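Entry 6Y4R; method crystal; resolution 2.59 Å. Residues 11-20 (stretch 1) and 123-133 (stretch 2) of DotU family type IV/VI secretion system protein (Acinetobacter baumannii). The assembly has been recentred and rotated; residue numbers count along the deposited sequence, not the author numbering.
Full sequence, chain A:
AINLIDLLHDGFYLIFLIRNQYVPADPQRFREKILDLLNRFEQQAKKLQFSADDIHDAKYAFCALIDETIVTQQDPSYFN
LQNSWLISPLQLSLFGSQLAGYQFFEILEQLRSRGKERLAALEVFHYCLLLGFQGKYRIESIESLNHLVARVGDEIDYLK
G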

ATOM      1  N   GLY A  11      -2.431  -4.907  -8.834  1.00 40.93           N
ATOM      2  CA  GLY A  11      -2.333  -3.542  -8.331  1.00 37.55           C
ATOM      3  C   GLY A  11      -0.904  -3.099  -8.066  1.00 38.84           C
ATOM      4  O   GLY A  11      -0.536  -1.953  -8.355  1.00 23.35           O
ATOM      5  N   PHE A  12      -0.088  -3.988  -7.473  1.00 34.41           N
ATOM      6  CA  PHE A  12       1.301  -3.658  -7.172  1.00 30.82           C
ATOM      7  C   PHE A  12       2.120  -3.415  -8.435  1.00 37.71           C
ATOM      8  O   PHE A  12       3.115  -2.683  -8.395  1.00 47.18           O
ATOM      9  CB  PHE A  12       1.959  -4.775  -6.347  1.00 30.23           C
ATOM     10  CG  PHE A  12       1.575  -4.775  -4.897  1.00 25.51           C
ATOM     11  CD1 PHE A  12       1.561  -3.594  -4.167  1.00 26.20           C
ATOM     12  CD2 PHE A  12       1.269  -5.961  -4.246  1.00 26.01           C
ATOM     13  CE1 PHE A  12       1.201  -3.583  -2.806  1.00 29.53           C
ATOM     14  CE2 PHE A  12       0.915  -5.965  -2.874  1.00 29.45           C
ATOM     15  CZ  PHE A  12       0.880  -4.768  -2.160  1.00 27.33           C
ATOM     16  N   TYR A  13       1.740  -4.030  -9.562  1.00 33.11           N
ATOM     17  CA  TYR A  13       2.482  -3.811 -10.811  1.00 26.78           C
ATOM     18  C   TYR A  13       2.361  -2.378 -11.294  1.00 28.20           C
ATOM     19  O   TYR A  13       3.286  -1.848 -11.929  1.00 35.78           O
ATOM     20  CB  TYR A  13       1.993  -4.718 -11.925  1.00 26.99           C
ATOM     21  CG  TYR A  13       2.697  -4.438 -13.257  1.00 28.07           C
ATOM     22  CD1 TYR A  13       4.085  -4.514 -13.358  1.00 28.11           C
ATOM     23  CD2 TYR A  13       1.976  -4.091 -14.411  1.00 31.21           C
ATOM     24  CE1 TYR A  13       4.736  -4.266 -14.579  1.00 33.79           C
ATOM     25  CE2 TYR A  13       2.614  -3.834 -15.623  1.00 35.63           C
ATOM     26  CZ  TYR A  13       3.984  -3.923 -15.704  1.00 38.75           C
ATOM     27  OH  TYR A  13       4.526  -3.651 -16.948  1.00 42.66           O
ATOM     28  N   LEU A  14       1.204  -1.756 -11.052  1.00 30.44           N
ATOM     29  CA  LEU A  14       0.966  -0.369 -11.437  1.00 27.81           C
ATOM     30  C   LEU A  14       1.654   0.597 -10.481  1.00 24.62           C
ATOM     31  O   LEU A  14       2.014   1.705 -10.893  1.00 22.90           O
ATOM     32  CB  LEU A  14      -0.539  -0.087 -11.484  1.00 23.76           C
ATOM     33  CG  LEU A  14      -1.490  -0.992 -12.287  1.00 24.78           C
ATOM     34  CD1 LEU A  14      -2.928  -0.602 -12.026  1.00 33.25           C
ATOM     35  CD2 LEU A  14      -1.211  -0.921 -13.770  1.00 39.36           C
ATOM     36  N   ILE A  15       1.859   0.177  -9.218  1.00 26.27           N
ATOM     37  CA  ILE A  15       2.761   0.885  -8.305  1.00 27.63           C
ATOM     38  C   ILE A  15       4.180   0.857  -8.841  1.00 33.38           C
ATOM     39  O   ILE A  15       4.920   1.842  -8.752  1.00 41.10           O
ATOM     40  CB  ILE A  15       2.753   0.243  -6.910  1.00 28.23           C
ATOM     41  CG1 ILE A  15       1.354   0.156  -6.296  1.00 29.48           C
ATOM     42  CG2 ILE A  15       3.713   1.021  -6.009  1.00 28.77           C
ATOM     43  CD1 ILE A  15       0.960   1.338  -5.547  1.00 26.26           C
ATOM     44  N   PHE A  16       4.609  -0.314  -9.313  1.00 35.91           N
ATOM     45  CA  PHE A  16       5.959  -0.480  -9.828  1.00 32.68           C
ATOM     46  C   PHE A  16       6.186   0.368 -11.074  1.00 29.94           C
ATOM     47  O   PHE A  16       7.290   0.889 -11.268  1.00 35.22           O
ATOM     48  CB  PHE A  16       6.216  -1.969 -10.104  1.00 45.86           C
ATOM     49  CG  PHE A  16       7.670  -2.377 -10.015  1.00 58.69           C
ATOM     50  CD1 PHE A  16       8.507  -1.850  -9.040  1.00 62.94           C
ATOM     51  CD2 PHE A  16       8.201  -3.299 -10.920  1.00 65.64           C
ATOM     52  CE1 PHE A  16       9.850  -2.230  -8.969  1.00 67.63           C
ATOM     53  CE2 PHE A  16       9.548  -3.687 -10.860  1.00 64.94           C
ATOM     54  CZ  PHE A  16      10.373  -3.151  -9.885  1.00 67.25           C
ATOM     55  N   LEU A  17       5.158   0.536 -11.921  1.00 34.07           N
ATOM     56  CA  LEU A  17       5.324   1.325 -13.148  1.00 35.43           C
ATOM     57  C   LEU A  17       5.552   2.797 -12.840  1.00 35.03           C
ATOM     58  O   LEU A  17       6.388   3.453 -13.476  1.00 41.96           O
ATOM     59  CB  LEU A  17       4.108   1.209 -14.070  1.00 31.76           C
ATOM     60  CG  LEU A  17       3.825  -0.086 -14.819  1.00 30.01           C
ATOM     61  CD1 LEU A  17       2.453  -0.011 -15.487  1.00 26.29           C
ATOM     62  CD2 LEU A  17       4.932  -0.407 -15.836  1.00 29.36           C
ATOM     63  N   ILE A  18       4.796   3.343 -11.894  1.00 28.91           N
ATOM     64  CA  ILE A  18       4.975   4.741 -11.504  1.00 33.80           C
ATOM     65  C   ILE A  18       6.337   4.944 -10.864  1.00 39.63           C
ATOM     66  O   ILE A  18       7.023   5.946 -11.121  1.00 47.08           O
ATOM     67  CB  ILE A  18       3.830   5.200 -10.584  1.00 31.20           C
ATOM     68  CG1 ILE A  18       2.497   5.083 -11.332  1.00 30.29           C
ATOM     69  CG2 ILE A  18       4.100   6.589 -10.026  1.00 28.33           C
ATOM     70  CD1 ILE A  18       1.340   5.688 -10.590  1.00 44.97           C
ATOM     71  N   ARG A  19       6.765   3.982 -10.045  1.00 35.71           N
ATOM     72  CA  ARG A  19       8.097   4.059  -9.474  1.00 29.50           C
ATOM     73  C   ARG A  19       9.130   4.033 -10.579  1.00 29.36           C
ATOM     74  O   ARG A  19      10.167   4.694 -10.483  1.00 37.04           O
ATOM     75  CB  ARG A  19       8.304   2.885  -8.526  1.00 31.90           C
ATOM     76  CG  ARG A  19       7.605   2.982  -7.157  1.00 41.37           C
ATOM     77  CD  ARG A  19       8.184   1.899  -6.261  1.00 44.36           C
ATOM     78  NE  ARG A  19       9.216   2.377  -5.346  1.00 45.30           N
ATOM     79  CZ  ARG A  19      10.312   1.679  -5.063  1.00 48.25           C
ATOM     80  NH1 ARG A  19      10.514   0.498  -5.650  1.00 45.26           N
ATOM     81  NH2 ARG A  19      11.211   2.165  -4.214  1.00 49.19           N
ATOM     82  N   ASN A  20       8.835   3.305 -11.656  1.00 31.23           N
ATOM     83  CA  ASN A  20       9.698   3.186 -12.819  1.00 35.08           C
ATOM     84  C   ASN A  20       9.429   4.256 -13.868  1.00 34.72           C
ATOM     85  O   ASN A  20       9.790   4.076 -15.042  1.00 34.45           O
ATOM     86  CB  ASN A  20       9.547   1.799 -13.426  1.00 39.35           C
ATOM     87  CG  ASN A  20      10.047   0.714 -12.505  1.00 40.20           C
ATOM     88  OD1 ASN A  20      10.678   0.998 -11.474  1.00 48.41           O
ATOM     89  ND2 ASN A  20       9.804  -0.543 -12.884  1.00 36.16           N
TER
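Stretch 2 (123-133) EVFHYCLLLGF

A large aromatic side chain can fill much of the space between two helices that are distant in sequence. Residues 11-20 and 123-133 of this DotU family protein illustrate the principle well. Residues 11-19 form the end of a helix that begins earlier in the chain, and Asn20 is the first residue to leave helical backbone angles. Residues 123-130 likewise belong to a helix already under way; Leu131 departs from it, and the chain continues through Gly132 to Phe133 without regular helical form. The two helices run in nearly the same direction, their axes crossing at -15° and coming no closer than 11.9 Å. At that spacing side chains must do the reaching, and the contact buries 387 Å², both sides summed.

The aromatic contact is the centre of the arrangement. Phe12, with chi1 in the m well, points its CA-to-CB bond toward the second stretch and lays its ring among four residues there. Tyr127, chi1 in t, meets it edge-to-face: the edge of the tyrosine is directed at the face of Phe12, with the planes at 79°, the centroids of the Phe12 and Tyr127 rings 4.9 Å apart, and Phe12 CE2 3.6 Å from Tyr127 CD2. Such a geometry brings the slightly positive ring hydrogens of one aromatic toward the electron-rich face of the other. Cys128 takes a different position, at the edge of the Phe12 ring, where its SG lies 3.9 Å from Phe12 CE1 and 5.1 Å from the ring centroid.

Apolar packing completes the surroundings of this ring. Val124, one helical turn before Cys128, also lies near the ring plane, its CG1 4.3 Å from Phe12 CZ. Leu131 approaches obliquely, with its CD1 3.7 Å from Phe12 CD1. The same methyl reaches Ile15, CD1 of Leu131 being 4.3 Å from CG2 of Ile15, so that the Leu131 side chain touches Phe12 and Ile15 of the first helix through one methyl, and the residue also meets Arg19. Phe12 and Leu131 accordingly have the largest areas covered across this contact.

Polar atoms meet where both helices end, but proximity alone does not make a hydrogen bond. Arg19 NE is 2.9 Å from Leu131 O, yet the angle is poor: the carbonyl oxygen sits over a face of the guanidinium instead of in line with its N-H bonds. No hydrogen bond joins the two stretches. The arginine instead lies across the turn, its NH2 3.7 Å from Gly132 CA. Gly132 adopts phi/psi of 106/0, angles at which a CB would be jammed against the carbonyl oxygen of Leu131; it would also clash with the guanidinium, falling 2.9 Å from Arg19 NE. Within its own stretch the turn is held by backbone hydrogen bonds from Gly132 N to Leu129 O (3.3 Å) and from Phe133 N to Cys128 O (3.1 Å).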

ATOM      1  N   GLU A 123       2.508  -9.446   5.624  1.00 32.12           N
ATOM      2  CA  GLU A 123       3.305  -9.567   4.402  1.00 30.28           C
ATOM      3  C   GLU A 123       3.021  -8.431   3.417  1.00 27.25           C
ATOM      4  O   GLU A 123       3.918  -8.001   2.682  1.00 27.01           O
ATOM      5  CB  GLU A 123       3.007 -10.906   3.737  1.00 38.01           C
ATOM      6  CG  GLU A 123       3.928 -12.053   4.108  1.00 46.56           C
ATOM      7  CD  GLU A 123       3.267 -13.407   3.883  1.00 50.80           C
ATOM      8  OE1 GLU A 123       2.068 -13.407   3.551  1.00 60.31           O
ATOM      9  OE2 GLU A 123       3.957 -14.461   3.919  1.00 38.93           O
ATOM     10  N   VAL A 124       1.769  -7.964   3.368  1.00 30.84           N
ATOM     11  CA  VAL A 124       1.387  -6.814   2.542  1.00 33.95           C
ATOM     12  C   VAL A 124       2.025  -5.529   3.074  1.00 33.55           C
ATOM     13  O   VAL A 124       2.579  -4.732   2.304  1.00 30.58           O
ATOM     14  CB  VAL A 124      -0.155  -6.704   2.452  1.00 32.59           C
ATOM     15  CG1 VAL A 124      -0.589  -5.377   1.860  1.00 26.01           C
ATOM     16  CG2 VAL A 124      -0.738  -7.844   1.619  1.00 24.76           C
ATOM     17  N   PHE A 125       1.938  -5.290   4.393  1.00 26.97           N
ATOM     18  CA  PHE A 125       2.512  -4.056   4.930  1.00 25.64           C
ATOM     19  C   PHE A 125       4.022  -4.006   4.756  1.00 30.18           C
ATOM     20  O   PHE A 125       4.576  -2.920   4.549  1.00 33.55           O
ATOM     21  CB  PHE A 125       2.177  -3.881   6.404  1.00 25.29           C
ATOM     22  CG  PHE A 125       0.853  -3.208   6.658  1.00 26.98           C
ATOM     23  CD1 PHE A 125      -0.331  -3.810   6.294  1.00 29.99           C
ATOM     24  CD2 PHE A 125       0.799  -1.954   7.259  1.00 28.16           C
ATOM     25  CE1 PHE A 125      -1.545  -3.181   6.544  1.00 30.59           C
ATOM     26  CE2 PHE A 125      -0.404  -1.330   7.490  1.00 23.13           C
ATOM     27  CZ  PHE A 125      -1.573  -1.947   7.138  1.00 23.20           C
ATOM     28  N   HIS A 126       4.705  -5.157   4.851  1.00 32.65           N
ATOM     29  CA  HIS A 126       6.141  -5.214   4.572  1.00 31.35           C
ATOM     30  C   HIS A 126       6.433  -4.920   3.106  1.00 32.37           C
ATOM     31  O   HIS A 126       7.368  -4.175   2.786  1.00 40.15           O
ATOM     32  CB  HIS A 126       6.685  -6.592   4.966  1.00 30.13           C
ATOM     33  CG  HIS A 126       8.114  -6.833   4.583  1.00 27.91           C
ATOM     34  ND1 HIS A 126       8.473  -7.712   3.586  1.00 29.19           N
ATOM     35  CD2 HIS A 126       9.275  -6.351   5.092  1.00 30.71           C
ATOM     36  CE1 HIS A 126       9.793  -7.748   3.485  1.00 31.93           C
ATOM     37  NE2 HIS A 126      10.305  -6.926   4.384  1.00 27.64           N
ATOM     38  N   TYR A 127       5.631  -5.484   2.202  1.00 26.14           N
ATOM     39  CA  TYR A 127       5.847  -5.295   0.768  1.00 27.96           C
ATOM     40  C   TYR A 127       5.579  -3.863   0.321  1.00 23.40           C
ATOM     41  O   TYR A 127       6.225  -3.379  -0.611  1.00 35.32           O
ATOM     42  CB  TYR A 127       4.985  -6.291  -0.010  1.00 27.12           C
ATOM     43  CG  TYR A 127       5.367  -6.418  -1.452  1.00 30.96           C
ATOM     44  CD1 TYR A 127       6.616  -6.883  -1.813  1.00 38.18           C
ATOM     45  CD2 TYR A 127       4.461  -6.134  -2.453  1.00 37.32           C
ATOM     46  CE1 TYR A 127       6.977  -7.005  -3.149  1.00 48.37           C
ATOM     47  CE2 TYR A 127       4.804  -6.262  -3.797  1.00 43.42           C
ATOM     48  CZ  TYR A 127       6.061  -6.699  -4.136  1.00 49.93           C
ATOM     49  OH  TYR A 127       6.414  -6.833  -5.458  1.00 57.89           O
ATOM     50  N   CYS A 128       4.634  -3.173   0.950  1.00 24.47           N
ATOM     51  CA  CYS A 128       4.479  -1.747   0.687  1.00 27.49           C
ATOM     52  C   CYS A 128       5.713  -0.979   1.156  1.00 33.72           C
ATOM     53  O   CYS A 128       6.084   0.040   0.563  1.00 35.25           O
ATOM     54  CB  CYS A 128       3.223  -1.232   1.377  1.00 29.08           C
ATOM     55  SG  CYS A 128       1.709  -1.957   0.698  1.00 34.00           S
ATOM     56  N   LEU A 129       6.343  -1.431   2.247  1.00 34.62           N
ATOM     57  CA  LEU A 129       7.576  -0.782   2.681  1.00 34.97           C
ATOM     58  C   LEU A 129       8.730  -1.026   1.698  1.00 35.17           C
ATOM     59  O   LEU A 129       9.482  -0.089   1.398  1.00 24.90           O
ATOM     60  CB  LEU A 129       7.947  -1.243   4.102  1.00 36.23           C
ATOM     61  CG  LEU A 129       6.990  -0.790   5.218  1.00 34.57           C
ATOM     62  CD1 LEU A 129       7.147  -1.596   6.506  1.00 24.71           C
ATOM     63  CD2 LEU A 129       7.193   0.693   5.509  1.00 31.07           C
ATOM     64  N   LEU A 130       8.861  -2.249   1.136  1.00 28.90           N
ATOM     65  CA  LEU A 130       9.909  -2.473   0.124  1.00 31.61           C
ATOM     66  C   LEU A 130       9.640  -1.745  -1.192  1.00 36.03           C
ATOM     67  O   LEU A 130      10.602  -1.467  -1.924  1.00 36.99           O
ATOM     68  CB  LEU A 130      10.136  -3.960  -0.204  1.00 30.47           C
ATOM     69  CG  LEU A 130      10.400  -5.070   0.810  1.00 29.12           C
ATOM     70  CD1 LEU A 130      10.247  -6.462   0.167  1.00 27.01           C
ATOM     71  CD2 LEU A 130      11.790  -4.871   1.330  1.00 27.56           C
ATOM     72  N   LEU A 131       8.383  -1.416  -1.515  1.00 24.16           N
ATOM     73  CA  LEU A 131       8.097  -0.648  -2.722  1.00 28.61           C
ATOM     74  C   LEU A 131       8.051   0.865  -2.481  1.00 30.43           C
ATOM     75  O   LEU A 131       7.425   1.594  -3.267  1.00 34.95           O
ATOM     76  CB  LEU A 131       6.793  -1.107  -3.382  1.00 28.28           C
ATOM     77  CG  LEU A 131       6.585  -2.573  -3.749  1.00 31.63           C
ATOM     78  CD1 LEU A 131       5.201  -2.743  -4.439  1.00 27.94           C
ATOM     79  CD2 LEU A 131       7.734  -3.085  -4.630  1.00 38.59           C
ATOM     80  N   GLY A 132       8.677   1.343  -1.408  1.00 28.20           N
ATOM     81  CA  GLY A 132       9.032   2.742  -1.269  1.00 30.05           C
ATOM     82  C   GLY A 132       8.191   3.552  -0.314  1.00 29.44           C
ATOM     83  O   GLY A 132       8.485   4.739  -0.115  1.00 32.97           O
ATOM     84  N   PHE A 133       7.202   2.947   0.328  1.00 23.30           N
ATOM     85  CA  PHE A 133       6.379   3.693   1.258  1.00 23.09           C
ATOM     86  C   PHE A 133       7.209   4.096   2.469  1.00 27.38           C
ATOM     87  O   PHE A 133       7.874   3.263   3.086  1.00 24.41           O
ATOM     88  CB  PHE A 133       5.164   2.876   1.698  1.00 31.61           C
ATOM     89  CG  PHE A 133       4.282   3.598   2.691  1.00 25.84           C
ATOM     90  CD1 PHE A 133       3.211   4.372   2.260  1.00 29.68           C
ATOM     91  CD2 PHE A 133       4.541   3.534   4.046  1.00 22.96           C
ATOM     92  CE1 PHE A 133       2.404   5.056   3.168  1.00 22.24           C
ATOM     93  CE2 PHE A 133       3.730   4.218   4.957  1.00 23.14           C
ATOM     94  CZ  PHE A 133       2.669   4.970   4.511  1.00 22.79           C
TER